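Side-chain contacts in DraIII (Deinococcus radiophilus, PDB 4L0K), which cleaves double-stranded DNA at a specific sequence as a type II restriction endonuclease, with a nuclease fold probably of the His-Me finger kind: residues A[36-39]-A[40-43]; A[46-49]-A[50-54]; A[79-82]-A[83-87]; A[116-119]-A[120-124]. All blocks are in the same frame, centred on the assembly; numbering follows the deposited sequence.

Interaction 1 (A[36-39]-A[40-43]); sequences PFLV and SLSK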
# COMPACT_ATOMS: atom_id res chain seq x y z
N PRO A 36 -9.11 26.48 -18.25
CA PRO A 36 -8.69 26.88 -19.60
C PRO A 36 -7.40 26.20 -20.06
O PRO A 36 -7.31 25.71 -21.19
CB PRO A 36 -8.48 28.40 -19.47
CG PRO A 36 -8.28 28.64 -18.00
CD PRO A 36 -9.16 27.63 -17.32
N PHE A 37 -6.43 26.13 -19.16
CA PHE A 37 -5.15 25.45 -19.40
C PHE A 37 -5.26 23.95 -19.71
O PHE A 37 -4.28 23.32 -20.09
CB PHE A 37 -4.21 25.68 -18.21
CG PHE A 37 -4.81 25.30 -16.88
CD1 PHE A 37 -5.68 26.16 -16.22
CD2 PHE A 37 -4.52 24.07 -16.30
CE1 PHE A 37 -6.25 25.81 -15.01
CE2 PHE A 37 -5.09 23.72 -15.09
CZ PHE A 37 -5.94 24.59 -14.44
N LEU A 38 -6.45 23.38 -19.54
CA LEU A 38 -6.67 21.98 -19.90
C LEU A 38 -7.39 21.76 -21.23
O LEU A 38 -7.51 20.61 -21.69
CB LEU A 38 -7.38 21.23 -18.78
CG LEU A 38 -6.44 20.77 -17.66
CD1 LEU A 38 -7.21 20.31 -16.46
CD2 LEU A 38 -5.53 19.67 -18.17
N VAL A 39 -7.84 22.85 -21.88
CA VAL A 39 -8.65 22.68 -23.08
C VAL A 39 -7.96 21.82 -24.14
O VAL A 39 -8.47 20.76 -24.52
CB VAL A 39 -9.15 24.05 -23.68
CG1 VAL A 39 -9.80 23.84 -25.03
CG2 VAL A 39 -10.13 24.72 -22.73
N SER A 40 -6.77 22.23 -24.58
CA SER A 40 -6.00 21.44 -25.53
C SER A 40 -5.78 20.01 -25.05
O SER A 40 -5.94 19.05 -25.83
CB SER A 40 -4.66 22.10 -25.83
OG SER A 40 -4.84 23.39 -26.36
N LEU A 41 -5.45 19.84 -23.77
CA LEU A 41 -5.18 18.49 -23.29
C LEU A 41 -6.45 17.64 -23.39
O LEU A 41 -6.40 16.47 -23.81
CB LEU A 41 -4.58 18.48 -21.88
CG LEU A 41 -3.88 17.17 -21.50
CD1 LEU A 41 -2.72 16.90 -22.46
CD2 LEU A 41 -3.38 17.24 -20.07
N SER A 42 -7.60 18.25 -23.07
CA SER A 42 -8.90 17.58 -23.20
C SER A 42 -9.16 17.19 -24.64
O SER A 42 -9.80 16.18 -24.93
CB SER A 42 -10.05 18.48 -22.74
OG SER A 42 -10.26 18.39 -21.35
N LYS A 43 -8.67 18.01 -25.55
CA LYS A 43 -8.85 17.72 -26.96
C LYS A 43 -7.94 16.55 -27.36
O LYS A 43 -8.36 15.68 -28.12
CB LYS A 43 -8.60 18.98 -27.80
CG LYS A 43 -8.94 18.83 -29.26
CD LYS A 43 -7.89 19.50 -30.13
CE LYS A 43 -7.67 20.95 -29.75
NZ LYS A 43 -6.24 21.33 -29.91
O HOH W 1 -5.46 24.85 -22.98
O HOH W 2 -4.08 22.04 -22.41
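Leu38 O accepts from Ser42 N, and Val39 O accepts from Lys43 N. These two i to i+4 bonds form the opening turn of the short alpha-helix 39-44. The first is short, 2.7 Å from Ser42 N to Leu38 O, with a fairly straight N-H...O angle of 163°. The second, 2.9 Å from Lys43 N to Val39 O, is more bent at 141°. Just ahead of them the chain is already turning, since Val39 N donates to Pro36 O at 3.0 Å.

Two waters serve the other early donors. One donates to Phe37 O at 2.7 Å and accepts from Leu41 N at 2.9 Å. It thus bridges an i to i+4 pair that has no direct bond. The other donates to Pro36 O at 2.7 Å and accepts only weakly from Ser40 N. Pro36 O therefore has two donors, one from the backbone and one from water.

The Ser40 hydroxyl is satisfied outside the turn. OG lies opposite the carbonyl carbon and beside the backbone N (chi1 -59°), and it is hydrogen-bonded to Asp136 OD2. Further along the helix, Leu41 O is hydrogen-bonded to Thr44 OG1.

The buried side of the turn is apolar. Leu38 and Leu41 cross obliquely there, and Leu38 CD2 meets Leu41 CD2 at 3.8 Å.

Interaction 2 (A[46-49]-A[50-54]); sequences PRIA and AKIVR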
# COMPACT_ATOMS: atom_id res chain seq x y z
N PRO A 46 -8.22 12.95 -23.50
CA PRO A 46 -9.37 13.16 -22.61
C PRO A 46 -9.15 12.56 -21.22
O PRO A 46 -9.35 13.25 -20.22
CB PRO A 46 -10.53 12.47 -23.34
CG PRO A 46 -10.14 12.55 -24.80
CD PRO A 46 -8.62 12.41 -24.82
N ARG A 47 -8.75 11.30 -21.14
CA ARG A 47 -8.57 10.68 -19.82
C ARG A 47 -7.44 11.29 -19.00
O ARG A 47 -7.50 11.30 -17.77
CB ARG A 47 -8.46 9.16 -19.91
CG ARG A 47 -9.83 8.51 -20.14
CD ARG A 47 -9.74 7.03 -20.51
NE ARG A 47 -11.07 6.42 -20.52
CZ ARG A 47 -11.41 5.35 -21.22
NH1 ARG A 47 -10.52 4.75 -22.00
NH2 ARG A 47 -12.65 4.87 -21.16
N ILE A 48 -6.41 11.83 -19.65
CA ILE A 48 -5.35 12.45 -18.87
C ILE A 48 -5.86 13.76 -18.28
O ILE A 48 -5.67 14.01 -17.09
CB ILE A 48 -4.04 12.66 -19.66
CG1 ILE A 48 -3.44 11.32 -20.07
CG2 ILE A 48 -3.00 13.44 -18.81
CD1 ILE A 48 -2.13 11.47 -20.85
N ALA A 49 -6.52 14.57 -19.10
CA ALA A 49 -7.14 15.81 -18.60
C ALA A 49 -8.09 15.52 -17.44
O ALA A 49 -8.02 16.19 -16.38
CB ALA A 49 -7.88 16.54 -19.71
N ALA A 50 -8.95 14.52 -17.62
CA ALA A 50 -9.94 14.18 -16.58
C ALA A 50 -9.27 13.66 -15.31
O ALA A 50 -9.70 13.97 -14.21
CB ALA A 50 -10.98 13.19 -17.09
N LYS A 51 -8.20 12.87 -15.47
CA LYS A 51 -7.48 12.38 -14.30
C LYS A 51 -6.78 13.51 -13.55
O LYS A 51 -6.76 13.52 -12.33
CB LYS A 51 -6.50 11.25 -14.66
CG LYS A 51 -7.15 9.86 -14.66
CD LYS A 51 -6.13 8.74 -14.89
CE LYS A 51 -6.21 8.17 -16.31
NZ LYS A 51 -7.25 7.12 -16.42
N ILE A 52 -6.22 14.47 -14.28
CA ILE A 52 -5.65 15.67 -13.65
C ILE A 52 -6.72 16.43 -12.84
O ILE A 52 -6.53 16.70 -11.64
CB ILE A 52 -4.96 16.61 -14.67
CG1 ILE A 52 -3.61 16.01 -15.07
CG2 ILE A 52 -4.77 18.01 -14.08
CD1 ILE A 52 -3.00 16.61 -16.31
N VAL A 53 -7.85 16.76 -13.47
CA VAL A 53 -8.94 17.38 -12.71
C VAL A 53 -9.34 16.57 -11.46
O VAL A 53 -9.34 17.11 -10.35
CB VAL A 53 -10.19 17.69 -13.58
CG1 VAL A 53 -11.38 18.10 -12.69
CG2 VAL A 53 -9.88 18.79 -14.57
N ARG A 54 -9.64 15.29 -11.63
CA ARG A 54 -10.01 14.42 -10.49
C ARG A 54 -8.97 14.39 -9.35
O ARG A 54 -9.32 14.58 -8.19
CB ARG A 54 -10.30 13.00 -10.97
CG ARG A 54 -10.61 11.98 -9.87
CD ARG A 54 -9.45 10.99 -9.68
NE ARG A 54 -9.55 9.86 -10.59
CZ ARG A 54 -8.52 9.11 -11.00
NH1 ARG A 54 -7.26 9.37 -10.61
NH2 ARG A 54 -8.75 8.11 -11.83
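Lys51 N donates to Arg47 O at 2.9 Å from above the plane of the flat Arg47 carbonyl group, 35° out of it. The alkyl chain of Lys51 then wraps round the same oxygen, with CG 3.4 Å and CE 3.7 Å from Arg47 O. Two bends near the end of the chain fold it back and bring NZ near Arg47 CB. The Ala49 carbonyl is used closer to its plane. Val53 N donates to it with a tilt of 16°, and Val53 N lies 3.0 Å from Ala49 O.

Pro46 O to Ala50 N and Ile48 O to Ile52 N complete four successive i to i+4 bonds. This is a regular alpha-helical start to helix 46-57. Arg47 and Lys51 share one flank of it. Their charges are alike, but the Arg47 chain extends outward from this flank, and Arg47 NE stays 5.6 Å from Lys51 NZ.

Ile48 and Ile52 form the apolar stripe, one turn apart. Ile52 CD1 slants across to Ile48 CG2 at 4.0 Å. Ile52 CG1 rests 3.5 Å from Ile48 O, beside the bonded carbonyl.

In the fold, the helix is packed between other elements. Ile48 and Ile52 both touch Leu41 of helix 39-44, and Ile48 also meets Ile166 and Phe169 from loops. Lys51 touches Glu171. Ile52 reaches Leu122 and Thr123 of helix 112-126, while Ala49 lies against Ser42 of helix 39-44.

Interaction 3 (A[79-82]-A[83-87]); sequences AILD and DDILL
Asp82 holds the open backbone N-H groups of Asp84 and Ile85 with one carboxylate oxygen. The stronger of these bonds runs from Ile85 N to Asp82 OD1, 3.1 Å at 156°. This donor comes from above the carboxylate plane, 47° out of it. The bond from Asp84 N to the same Asp82 OD1 is short, 2.6 Å, but badly angled and weak. A chi1 of 75° sets CG of Asp82 between its own N and carbonyl carbon, which brings the carboxylate over the helix start. The backbone adds a regular bond, Leu86 N to Asp82 O at 3.1 Å.

Asp82 is thus the N-cap of helix 83-89. Leu81 before it and Leu86 in the first turn pack together, with Leu81 CB 3.9 Å from Leu86 CD2.

Charges also gather here. Asp82 OD1 and Asp84 OD2 are 3.4 Å apart, a like-charge approach that the helix N terminus probably eases. Asp83 turns elsewhere and makes salt bridges with Arg102 and Arg106. Arg106 also donates to Leu81 O, so it joins the loop to helix 99-107.

The other apolar contacts centre on Ile85. Its CG2 lies 4.1 Å from Leu81 CD1 and about as far from Leu81 CB. Its CD1 runs under the cap, 3.6 Å from Asp82 OD2, where the two side chains cross at about a right angle. A glycine in place of Ile85 would probably leave Leu81 without its CG2 neighbour and open a gap beneath Asp82 OD2. Beyond Leu81 lies Phe18, from another loop.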
# COMPACT_ATOMS: atom_id res chain seq x y z
N ALA A 79 -14.68 18.49 1.45
CA ALA A 79 -14.18 17.68 2.57
C ALA A 79 -13.51 18.53 3.66
O ALA A 79 -13.19 18.03 4.73
CB ALA A 79 -13.22 16.62 2.07
N ILE A 80 -13.31 19.81 3.36
CA ILE A 80 -12.76 20.77 4.32
C ILE A 80 -13.85 21.50 5.12
O ILE A 80 -13.57 22.07 6.17
CB ILE A 80 -11.88 21.82 3.59
CG1 ILE A 80 -10.83 22.42 4.53
CG2 ILE A 80 -12.74 22.88 2.91
CD1 ILE A 80 -9.88 23.39 3.84
N LEU A 81 -15.09 21.48 4.63
CA LEU A 81 -16.20 22.17 5.29
C LEU A 81 -16.62 21.47 6.59
O LEU A 81 -16.55 20.24 6.69
CB LEU A 81 -17.37 22.30 4.33
CG LEU A 81 -17.01 23.06 3.05
CD1 LEU A 81 -18.13 22.98 2.01
CD2 LEU A 81 -16.67 24.52 3.35
N ASP A 82 -17.03 22.26 7.58
CA ASP A 82 -17.43 21.71 8.88
C ASP A 82 -18.73 20.92 8.79
O ASP A 82 -19.52 21.14 7.86
CB ASP A 82 -17.55 22.82 9.95
CG ASP A 82 -18.81 23.65 9.79
OD1 ASP A 82 -19.92 23.11 10.02
OD2 ASP A 82 -18.69 24.85 9.47
N ASP A 83 -18.95 20.02 9.75
CA ASP A 83 -20.16 19.19 9.81
C ASP A 83 -21.51 19.93 9.63
O ASP A 83 -22.41 19.40 8.97
CB ASP A 83 -20.20 18.38 11.12
CG ASP A 83 -19.06 17.38 11.23
OD1 ASP A 83 -18.85 16.82 12.33
OD2 ASP A 83 -18.36 17.15 10.21
N ASP A 84 -21.66 21.14 10.18
CA ASP A 84 -22.94 21.85 10.09
C ASP A 84 -23.23 22.26 8.66
O ASP A 84 -24.38 22.18 8.20
CB ASP A 84 -22.96 23.11 10.97
CG ASP A 84 -22.44 22.86 12.38
OD1 ASP A 84 -22.85 21.85 12.98
OD2 ASP A 84 -21.62 23.68 12.87
N ILE A 85 -22.20 22.71 7.95
CA ILE A 85 -22.34 23.12 6.56
C ILE A 85 -22.56 21.91 5.64
O ILE A 85 -23.32 21.97 4.67
CB ILE A 85 -21.14 23.98 6.09
CG1 ILE A 85 -21.23 25.37 6.73
CG2 ILE A 85 -21.10 24.09 4.56
CD1 ILE A 85 -20.04 26.25 6.45
N LEU A 86 -21.89 20.80 5.95
CA LEU A 86 -22.10 19.56 5.21
C LEU A 86 -23.56 19.10 5.35
O LEU A 86 -24.24 18.86 4.34
CB LEU A 86 -21.13 18.46 5.67
CG LEU A 86 -19.64 18.69 5.34
CD1 LEU A 86 -18.80 17.54 5.77
CD2 LEU A 86 -19.44 18.98 3.86
N LEU A 87 -24.04 19.00 6.59
CA LEU A 87 -25.41 18.58 6.85
C LEU A 87 -26.45 19.52 6.24
O LEU A 87 -27.43 19.07 5.63
CB LEU A 87 -25.66 18.46 8.35
CG LEU A 87 -27.14 18.17 8.65
CD1 LEU A 87 -27.49 16.77 8.19
CD2 LEU A 87 -27.50 18.38 10.12

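Interaction 4 (A[116-119]-A[120-124]); sequences IDVA and RKLTW
Arg120 reaches back one turn to Asp117. Its NH2 donates to Asp117 OD1 at 2.7 Å in a salt bridge. The oxygen lies in the guanidinium plane and is met nearly along its C-O bond, while the two planes stand 50° apart. A water donates to Asp117 OD1 and accepts from Arg120 NE at 3.0 Å, giving the pair a second link. Ile116 CG2 sits over one guanidinium face, 3.9 Å from Arg120 NH2. NH1 is bonded to Gln23 and Tyr142, and Phe146 makes a cation-pi contact. A leucine in place of Arg120 would probably leave the Asp117 carboxylate without its charge partner and Gln23 and Tyr142 without this donor.

Lys121 N follows with a bond to Asp117 O, the regular i to i+4 pattern of helix 112-126, which runs through the core of the fold. Lys121 NZ is held elsewhere, by Ala191 O and Val194 O. Leu122 lies alongside Val118, both pointing the same way, with CD2 3.7 Å from Val118 CG1. Both touch Val194 of strand 194-198. At Thr123, chi1 of -49° places OG1 beside its own N. OG1 donates to Ala119 O at 2.8 Å, and Thr123 N reaches the same oxygen from the opposite face of its plane.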
# COMPACT_ATOMS: atom_id res chain seq x y z
N ILE A 116 -7.17 24.02 -7.48
CA ILE A 116 -6.93 24.56 -8.82
C ILE A 116 -5.42 24.71 -9.11
O ILE A 116 -4.96 24.35 -10.20
CB ILE A 116 -7.69 25.90 -9.09
CG1 ILE A 116 -9.17 25.79 -8.69
CG2 ILE A 116 -7.54 26.34 -10.54
CD1 ILE A 116 -9.90 24.64 -9.32
N ASP A 117 -4.67 25.22 -8.14
CA ASP A 117 -3.20 25.29 -8.23
C ASP A 117 -2.55 23.95 -8.61
O ASP A 117 -1.76 23.88 -9.55
CB ASP A 117 -2.59 25.78 -6.91
CG ASP A 117 -2.82 27.24 -6.66
OD1 ASP A 117 -3.16 27.96 -7.63
OD2 ASP A 117 -2.67 27.69 -5.50
N VAL A 118 -2.90 22.91 -7.85
CA VAL A 118 -2.48 21.53 -8.11
C VAL A 118 -2.81 21.10 -9.55
O VAL A 118 -1.94 20.57 -10.25
CB VAL A 118 -3.10 20.54 -7.09
CG1 VAL A 118 -3.05 19.10 -7.60
CG2 VAL A 118 -2.42 20.69 -5.70
N ALA A 119 -4.06 21.32 -9.98
CA ALA A 119 -4.43 21.08 -11.38
C ALA A 119 -3.46 21.78 -12.37
O ALA A 119 -3.03 21.18 -13.38
CB ALA A 119 -5.87 21.50 -11.64
N ARG A 120 -3.12 23.03 -12.07
CA ARG A 120 -2.24 23.77 -12.97
C ARG A 120 -0.83 23.15 -13.02
O ARG A 120 -0.23 23.00 -14.10
CB ARG A 120 -2.16 25.25 -12.57
CG ARG A 120 -3.00 26.20 -13.42
CD ARG A 120 -2.75 27.65 -13.00
NE ARG A 120 -3.10 27.86 -11.60
CZ ARG A 120 -4.19 28.50 -11.19
NH1 ARG A 120 -5.05 29.01 -12.07
NH2 ARG A 120 -4.43 28.63 -9.89
N LYS A 121 -0.33 22.77 -11.85
CA LYS A 121 1.01 22.21 -11.73
C LYS A 121 1.12 20.93 -12.51
O LYS A 121 2.05 20.73 -13.27
CB LYS A 121 1.33 21.93 -10.26
CG LYS A 121 2.66 21.23 -10.06
CD LYS A 121 3.83 22.09 -10.52
CE LYS A 121 5.15 21.37 -10.29
NZ LYS A 121 5.34 21.00 -8.86
N LEU A 122 0.13 20.07 -12.32
CA LEU A 122 0.08 18.76 -12.94
C LEU A 122 -0.04 18.87 -14.47
O LEU A 122 0.54 18.05 -15.19
CB LEU A 122 -1.09 17.98 -12.36
CG LEU A 122 -0.80 16.90 -11.32
CD1 LEU A 122 0.58 17.03 -10.69
CD2 LEU A 122 -1.88 16.88 -10.26
N THR A 123 -0.78 19.86 -14.95
CA THR A 123 -0.82 20.11 -16.40
C THR A 123 0.55 20.54 -16.94
O THR A 123 1.01 20.13 -18.04
CB THR A 123 -1.86 21.20 -16.77
OG1 THR A 123 -3.10 20.91 -16.13
CG2 THR A 123 -2.05 21.25 -18.28
N TRP A 124 1.21 21.39 -16.16
CA TRP A 124 2.54 21.87 -16.52
C TRP A 124 3.53 20.69 -16.59
O TRP A 124 4.33 20.60 -17.53
CB TRP A 124 2.98 22.93 -15.51
CG TRP A 124 4.36 23.51 -15.74
CD1 TRP A 124 4.72 24.48 -16.63
CD2 TRP A 124 5.56 23.17 -15.02
NE1 TRP A 124 6.06 24.76 -16.53
CE2 TRP A 124 6.60 23.98 -15.55
CE3 TRP A 124 5.86 22.26 -13.99
CZ2 TRP A 124 7.93 23.89 -15.09
CZ3 TRP A 124 7.18 22.19 -13.52
CH2 TRP A 124 8.20 23.00 -14.07
O HOH W 3 -1.12 27.77 -9.40

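How the interactions relate
The four contacts come in series along the chain. None nests in or crosses another, and each joins residues only a turn apart. Interaction 1 closes the turn from the loop after strand 20-21 into helix 39-44. Interaction 2 opens helix 46-57 and packs against interaction 1, Leu38 CD1 being 3.6 Å from Val53 CG2. Interaction 3 closes the loop end onto helix 83-89, at the surface, with its centre about 32 Å from that of interaction 1. Interaction 4 lies mid-helix in the interior and touches both early contacts: Phe37 CZ is 3.5 Å from Arg120 CG, and Ile52 CG2 is 3.7 Å from Ala119 O. Interactions 1, 2 and 4 thus form one packed helical cluster.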